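Local atomic coordinates of iota-carrageenase (Alteromonas sp., PDB entry 1H80), a protein that hydrolyses iota-carrageenan, a sulfated galactan of red algal cell walls, cutting 1,4-beta linkages within the chain with inversion of anomeric configuration. Residues F236-R241 / Q262-S267; K352-T357 / K422-K427. One frame throughout, in Å; residues are numbered along the deposited sequence.

Interaction 1: residues F236-R241 / Q262-S267; sequences FADNIR and QVTNVS
Ala237 and Val263 face each other on the tightly packed side of this parallel pairing, the Ala237 CB methyl resting 4.0 Å from Val263 CG1, while Ile240 and Val266 continue the buried apolar face. The two backbones pair in parallel, Ala237 N reaching Gln262 O and Thr264 N returning to Ala237 O.

The other face is mixed, partly exposed and bridged by water. Gln262 NE2 meets the edge of the Phe236 ring, 3.9 Å from Phe236 CD2, while Lys4 N binds Gln262 OE1. Thr264 OG1 gives its proton to Asp238 OD1 at 2.7 Å, on the anti side of the carboxylate and 33° out of its plane; chi1 of 59° sets OG1 between backbone N and carbonyl carbon. A water donates to Asp238 OD1 and accepts from Asn265 ND2.

At the corner, Asn239 and Asn265 share left-handed backbone angles and their amides stack in register, planes 7° apart. They resemble the asparagine ladders of parallel beta-helices, with a water between Asn239 OD1 and Ser267 OG. Arg241 NH1 holds Asn239 OD1 from above the amide plane, at 2.8 Å, and also binds Asn206 OD1. Strand 202-210 flanks residues 236-241; strand 351-359 flanks residues 262-267.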
loop_
_atom_site.group_PDB
_atom_site.type_symbol
_atom_site.label_atom_id
_atom_site.label_comp_id
_atom_site.label_asym_id
_atom_site.label_seq_id
_atom_site.Cartn_x
_atom_site.Cartn_y
_atom_site.Cartn_z
ATOM N N PHE A 236 -12.546 2.274 5.142
ATOM C CA PHE A 236 -12.789 3.689 4.932
ATOM C C PHE A 236 -11.458 4.376 4.724
ATOM O O PHE A 236 -10.480 4.065 5.394
ATOM C CB PHE A 236 -13.507 4.312 6.131
ATOM C CG PHE A 236 -14.928 3.863 6.274
ATOM C CD1 PHE A 236 -15.229 2.624 6.829
ATOM C CD2 PHE A 236 -15.966 4.667 5.819
ATOM C CE1 PHE A 236 -16.550 2.189 6.926
ATOM C CE2 PHE A 236 -17.291 4.242 5.911
ATOM C CZ PHE A 236 -17.580 3.000 6.466
ATOM N N ALA A 237 -11.426 5.300 3.777
ATOM C CA ALA A 237 -10.205 6.027 3.485
ATOM C C ALA A 237 -10.547 7.476 3.238
ATOM O O ALA A 237 -11.587 7.788 2.657
ATOM C CB ALA A 237 -9.516 5.432 2.267
ATOM N N ASP A 238 -9.667 8.361 3.683
ATOM C CA ASP A 238 -9.876 9.788 3.517
ATOM C C ASP A 238 -8.541 10.492 3.343
ATOM O O ASP A 238 -7.592 10.236 4.086
ATOM C CB ASP A 238 -10.607 10.349 4.736
ATOM C CG ASP A 238 -10.826 11.841 4.649
ATOM O OD1 ASP A 238 -11.357 12.310 3.618
ATOM O OD2 ASP A 238 -10.476 12.547 5.619
ATOM N N ASN A 239 -8.477 11.368 2.344
ATOM C CA ASN A 239 -7.274 12.131 2.051
ATOM C C ASN A 239 -6.090 11.223 1.728
ATOM O O ASN A 239 -5.132 11.109 2.499
ATOM C CB ASN A 239 -6.945 13.048 3.226
ATOM C CG ASN A 239 -5.832 14.018 2.907
ATOM O OD1 ASN A 239 -5.423 14.153 1.753
ATOM N ND2 ASN A 239 -5.339 14.706 3.929
ATOM N N ILE A 240 -6.179 10.575 0.571
ATOM C CA ILE A 240 -5.139 9.675 0.095
ATOM C C ILE A 240 -4.510 10.364 -1.103
ATOM O O ILE A 240 -5.211 10.781 -2.034
ATOM C CB ILE A 240 -5.735 8.320 -0.327
ATOM C CG1 ILE A 240 -6.615 7.760 0.800
ATOM C CG2 ILE A 240 -4.624 7.359 -0.691
ATOM C CD1 ILE A 240 -5.907 7.570 2.138
ATOM N N ARG A 241 -3.185 10.470 -1.087
ATOM C CA ARG A 241 -2.485 11.183 -2.144
ATOM C C ARG A 241 -1.318 10.452 -2.785
ATOM O O ARG A 241 -0.638 9.643 -2.149
ATOM C CB ARG A 241 -1.996 12.523 -1.589
ATOM C CG ARG A 241 -3.061 13.284 -0.804
ATOM C CD ARG A 241 -2.585 14.659 -0.354
ATOM N NE ARG A 241 -1.452 14.614 0.572
ATOM C CZ ARG A 241 -1.522 14.215 1.840
ATOM N NH1 ARG A 241 -2.678 13.813 2.356
ATOM N NH2 ARG A 241 -0.432 14.227 2.599
ATOM N N GLN A 262 -15.098 2.732 1.071
ATOM C CA GLN A 262 -15.477 4.104 0.789
ATOM C C GLN A 262 -14.232 4.958 0.895
ATOM O O GLN A 262 -13.508 4.898 1.890
ATOM C CB GLN A 262 -16.523 4.624 1.768
ATOM C CG GLN A 262 -16.810 6.102 1.551
ATOM C CD GLN A 262 -17.880 6.631 2.473
ATOM O OE1 GLN A 262 -19.066 6.362 2.282
ATOM N NE2 GLN A 262 -17.467 7.383 3.489
ATOM N N VAL A 263 -13.984 5.751 -0.138
ATOM C CA VAL A 263 -12.825 6.623 -0.158
ATOM C C VAL A 263 -13.279 8.043 -0.438
ATOM O O VAL A 263 -14.118 8.278 -1.308
ATOM C CB VAL A 263 -11.821 6.211 -1.258
ATOM C CG1 VAL A 263 -10.578 7.076 -1.168
ATOM C CG2 VAL A 263 -11.455 4.747 -1.114
ATOM N N THR A 264 -12.736 8.991 0.313
ATOM C CA THR A 264 -13.075 10.391 0.111
ATOM C C THR A 264 -11.797 11.208 0.029
ATOM O O THR A 264 -10.817 10.914 0.712
ATOM C CB THR A 264 -13.945 10.953 1.260
ATOM O OG1 THR A 264 -13.246 10.819 2.506
ATOM C CG2 THR A 264 -15.273 10.212 1.337
ATOM N N ASN A 265 -11.812 12.216 -0.834
ATOM C CA ASN A 265 -10.682 13.120 -1.002
ATOM C C ASN A 265 -9.405 12.428 -1.460
ATOM O O ASN A 265 -8.493 12.173 -0.672
ATOM C CB ASN A 265 -10.436 13.878 0.303
ATOM C CG ASN A 265 -9.388 14.960 0.161
ATOM O OD1 ASN A 265 -8.979 15.302 -0.950
ATOM N ND2 ASN A 265 -8.950 15.509 1.288
ATOM N N VAL A 266 -9.353 12.129 -2.751
ATOM C CA VAL A 266 -8.198 11.482 -3.355
ATOM C C VAL A 266 -7.544 12.501 -4.269
ATOM O O VAL A 266 -8.221 13.159 -5.053
ATOM C CB VAL A 266 -8.624 10.259 -4.189
ATOM C CG1 VAL A 266 -7.413 9.630 -4.866
ATOM C CG2 VAL A 266 -9.330 9.253 -3.302
ATOM N N SER A 267 -6.232 12.649 -4.166
ATOM C CA SER A 267 -5.556 13.609 -5.018
ATOM C C SER A 267 -4.235 13.057 -5.502
ATOM O O SER A 267 -3.553 12.315 -4.795
ATOM C CB SER A 267 -5.327 14.921 -4.272
ATOM O OG SER A 267 -4.465 14.726 -3.172
HETATM O O HOH W 1 -14.410 7.665 3.562
HETATM O O HOH W 2 -10.383 14.816 3.597
HETATM O O HOH W 3 -6.148 14.503 -0.967
#

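Interaction 2: residues K352-T357 / K422-K427; sequences KVFDVT and KTFNVK
Phe354 and Phe424 share nearly the same torsions: CG is anti to the carbonyl carbon in both (chi1 near -57°), which places the two CG atoms alike, and matching chi2 values turn the rings the same way. The rings leave neighbouring strands side by side, pointing the same way. They form an offset stack with centroids 4.7 Å apart and planes at 12°. Contact is made toward the rims: Phe354 CE2 sits over one face of the Phe424 ring, 3.8 Å from Phe424 CD1. Lys352 adds its aliphatic base, CB lying 4.0 Å from Phe424 CE1 in an oblique approach, while Val353 O lies in the Phe424 ring plane at its edge.

On the reverse face the packing is mostly aliphatic. Val356 CB approaches Val426 CG2 at 4.1 Å, and Val353 stands opposite Thr423, with Val275 of strand 275-277 touching both valines of residues 352-357. Matching residues stacked at one rung spacing are a signature of the parallel beta-helix: Phe354 lies over Phe424 on one face, Val356 over Val426 on the other, with Val353 beside Thr423, and the register runs unbroken from Lys352-Lys422 to Thr357-Lys427.

The corner of each coil falls at Asp355 and Asn425, whose left-handed backbone angles redirect the chain. Asn425 ND2 donates to Asp355 OD1 over 2.7 Å in a nearly straight bond, 169° at the hydrogen. The acceptor lies in the Asn425 amide plane, whereas the donor meets the anti side of the carboxylate, the two flat groups being almost perpendicular. Next to this bond, Asn425 O takes Val356 N at 3.1 Å from above its carbonyl plane and also receives a proton from a water, giving the carbonyl two donors. Past the bend, regular pairing resumes as Lys427 N bonds to Val356 O at 2.7 Å.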
loop_
_atom_site.group_PDB
_atom_site.type_symbol
_atom_site.label_atom_id
_atom_site.label_comp_id
_atom_site.label_asym_id
_atom_site.label_seq_id
_atom_site.Cartn_x
_atom_site.Cartn_y
_atom_site.Cartn_z
ATOM N N LYS A 352 -17.323 3.304 -3.384
ATOM C CA LYS A 352 -17.585 4.676 -3.781
ATOM C C LYS A 352 -16.379 5.524 -3.428
ATOM O O LYS A 352 -15.835 5.419 -2.329
ATOM C CB LYS A 352 -18.826 5.218 -3.074
ATOM C CG LYS A 352 -20.100 4.496 -3.459
ATOM C CD LYS A 352 -21.313 5.131 -2.809
ATOM C CE LYS A 352 -22.568 4.331 -3.114
ATOM N NZ LYS A 352 -23.773 4.922 -2.470
ATOM N N VAL A 353 -15.958 6.341 -4.383
ATOM C CA VAL A 353 -14.820 7.233 -4.208
ATOM C C VAL A 353 -15.316 8.647 -4.488
ATOM O O VAL A 353 -15.710 8.959 -5.614
ATOM C CB VAL A 353 -13.690 6.884 -5.196
ATOM C CG1 VAL A 353 -12.490 7.787 -4.959
ATOM C CG2 VAL A 353 -13.305 5.417 -5.043
ATOM N N PHE A 354 -15.300 9.495 -3.463
ATOM C CA PHE A 354 -15.768 10.872 -3.600
ATOM C C PHE A 354 -14.629 11.881 -3.648
ATOM O O PHE A 354 -13.631 11.734 -2.944
ATOM C CB PHE A 354 -16.680 11.254 -2.427
ATOM C CG PHE A 354 -17.862 10.349 -2.243
ATOM C CD1 PHE A 354 -17.725 9.124 -1.601
ATOM C CD2 PHE A 354 -19.123 10.732 -2.692
ATOM C CE1 PHE A 354 -18.826 8.292 -1.404
ATOM C CE2 PHE A 354 -20.230 9.911 -2.501
ATOM C CZ PHE A 354 -20.083 8.686 -1.854
ATOM N N ASP A 355 -14.803 12.910 -4.475
ATOM C CA ASP A 355 -13.831 13.991 -4.628
ATOM C C ASP A 355 -12.445 13.525 -5.055
ATOM O O ASP A 355 -11.556 13.314 -4.230
ATOM C CB ASP A 355 -13.728 14.795 -3.328
ATOM C CG ASP A 355 -15.077 15.295 -2.843
ATOM O OD1 ASP A 355 -15.878 15.768 -3.678
ATOM O OD2 ASP A 355 -15.335 15.223 -1.622
ATOM N N VAL A 356 -12.270 13.384 -6.363
ATOM C CA VAL A 356 -11.010 12.940 -6.936
ATOM C C VAL A 356 -10.405 14.082 -7.741
ATOM O O VAL A 356 -11.080 14.694 -8.568
ATOM C CB VAL A 356 -11.231 11.728 -7.868
ATOM C CG1 VAL A 356 -9.907 11.252 -8.434
ATOM C CG2 VAL A 356 -11.919 10.602 -7.103
ATOM N N THR A 357 -9.139 14.381 -7.486
ATOM C CA THR A 357 -8.459 15.447 -8.208
ATOM C C THR A 357 -7.116 14.945 -8.710
ATOM O O THR A 357 -6.286 14.481 -7.933
ATOM C CB THR A 357 -8.222 16.678 -7.308
ATOM O OG1 THR A 357 -9.478 17.154 -6.810
ATOM C CG2 THR A 357 -7.542 17.797 -8.097
ATOM N N LYS A 422 -17.522 3.282 -8.145
ATOM C CA LYS A 422 -18.219 4.503 -8.515
ATOM C C LYS A 422 -17.441 5.722 -8.050
ATOM O O LYS A 422 -17.068 5.821 -6.883
ATOM C CB LYS A 422 -19.627 4.516 -7.908
ATOM C CG LYS A 422 -20.541 3.402 -8.419
ATOM C CD LYS A 422 -21.984 3.638 -7.987
ATOM C CE LYS A 422 -22.953 2.667 -8.655
ATOM N NZ LYS A 422 -23.278 1.480 -7.812
ATOM N N THR A 423 -17.186 6.643 -8.971
ATOM C CA THR A 423 -16.456 7.857 -8.637
ATOM C C THR A 423 -17.380 9.063 -8.722
ATOM O O THR A 423 -18.264 9.124 -9.582
ATOM C CB THR A 423 -15.266 8.067 -9.586
ATOM O OG1 THR A 423 -15.744 8.193 -10.931
ATOM C CG2 THR A 423 -14.309 6.890 -9.500
ATOM N N PHE A 424 -17.179 10.014 -7.819
ATOM C CA PHE A 424 -17.990 11.223 -7.782
ATOM C C PHE A 424 -17.102 12.455 -7.724
ATOM O O PHE A 424 -16.047 12.440 -7.086
ATOM C CB PHE A 424 -18.917 11.217 -6.561
ATOM C CG PHE A 424 -19.818 10.016 -6.485
ATOM C CD1 PHE A 424 -19.337 8.794 -6.028
ATOM C CD2 PHE A 424 -21.153 10.109 -6.871
ATOM C CE1 PHE A 424 -20.169 7.680 -5.953
ATOM C CE2 PHE A 424 -21.994 8.999 -6.801
ATOM C CZ PHE A 424 -21.502 7.784 -6.341
ATOM N N ASN A 425 -17.534 13.517 -8.397
ATOM C CA ASN A 425 -16.802 14.777 -8.422
ATOM C C ASN A 425 -15.330 14.592 -8.784
ATOM O O ASN A 425 -14.437 14.892 -7.988
ATOM C CB ASN A 425 -16.940 15.472 -7.061
ATOM C CG ASN A 425 -16.306 16.849 -7.037
ATOM O OD1 ASN A 425 -16.344 17.584 -8.026
ATOM N ND2 ASN A 425 -15.734 17.215 -5.894
ATOM N N VAL A 426 -15.095 14.098 -9.997
ATOM C CA VAL A 426 -13.744 13.875 -10.500
ATOM C C VAL A 426 -13.295 15.115 -11.263
ATOM O O VAL A 426 -14.023 15.623 -12.116
ATOM C CB VAL A 426 -13.701 12.666 -11.452
ATOM C CG1 VAL A 426 -12.299 12.491 -12.011
ATOM C CG2 VAL A 426 -14.140 11.411 -10.713
ATOM N N LYS A 427 -12.093 15.594 -10.959
ATOM C CA LYS A 427 -11.564 16.784 -11.609
ATOM C C LYS A 427 -10.115 16.612 -12.034
ATOM O O LYS A 427 -9.348 15.893 -11.394
ATOM C CB LYS A 427 -11.665 17.986 -10.667
ATOM C CG LYS A 427 -13.084 18.369 -10.279
ATOM C CD LYS A 427 -13.084 19.461 -9.222
ATOM C CE LYS A 427 -14.498 19.887 -8.853
ATOM N NZ LYS A 427 -15.211 20.515 -10.000
HETATM O O HOH W 4 -12.639 16.966 -7.227
#

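How the interactions relate
Interactions 1 and 2 are successive steps along one beta-helix, their centres about 9 Å apart and on the same side of the chain's centre. Strands 231-243, 261-269, 351-359 and 421-429 are neighbours in that order in the sheet, and come in the same order along the chain with other strands between; interaction 1 closes before interaction 2 opens. The middle pair joins them: Val263 O and Phe354 N lie 2.7 Å apart, and Asn265 N and Phe354 O 2.8 Å, both probable hydrogen bonds, while Val266 CG2 packs against Val353 CG1. The corner residues Asn239, Asn265, Asp355 and Asn425 line up, all with left-handed backbone angles, so the solenoid repeats one bend with three asparagines and one aspartate.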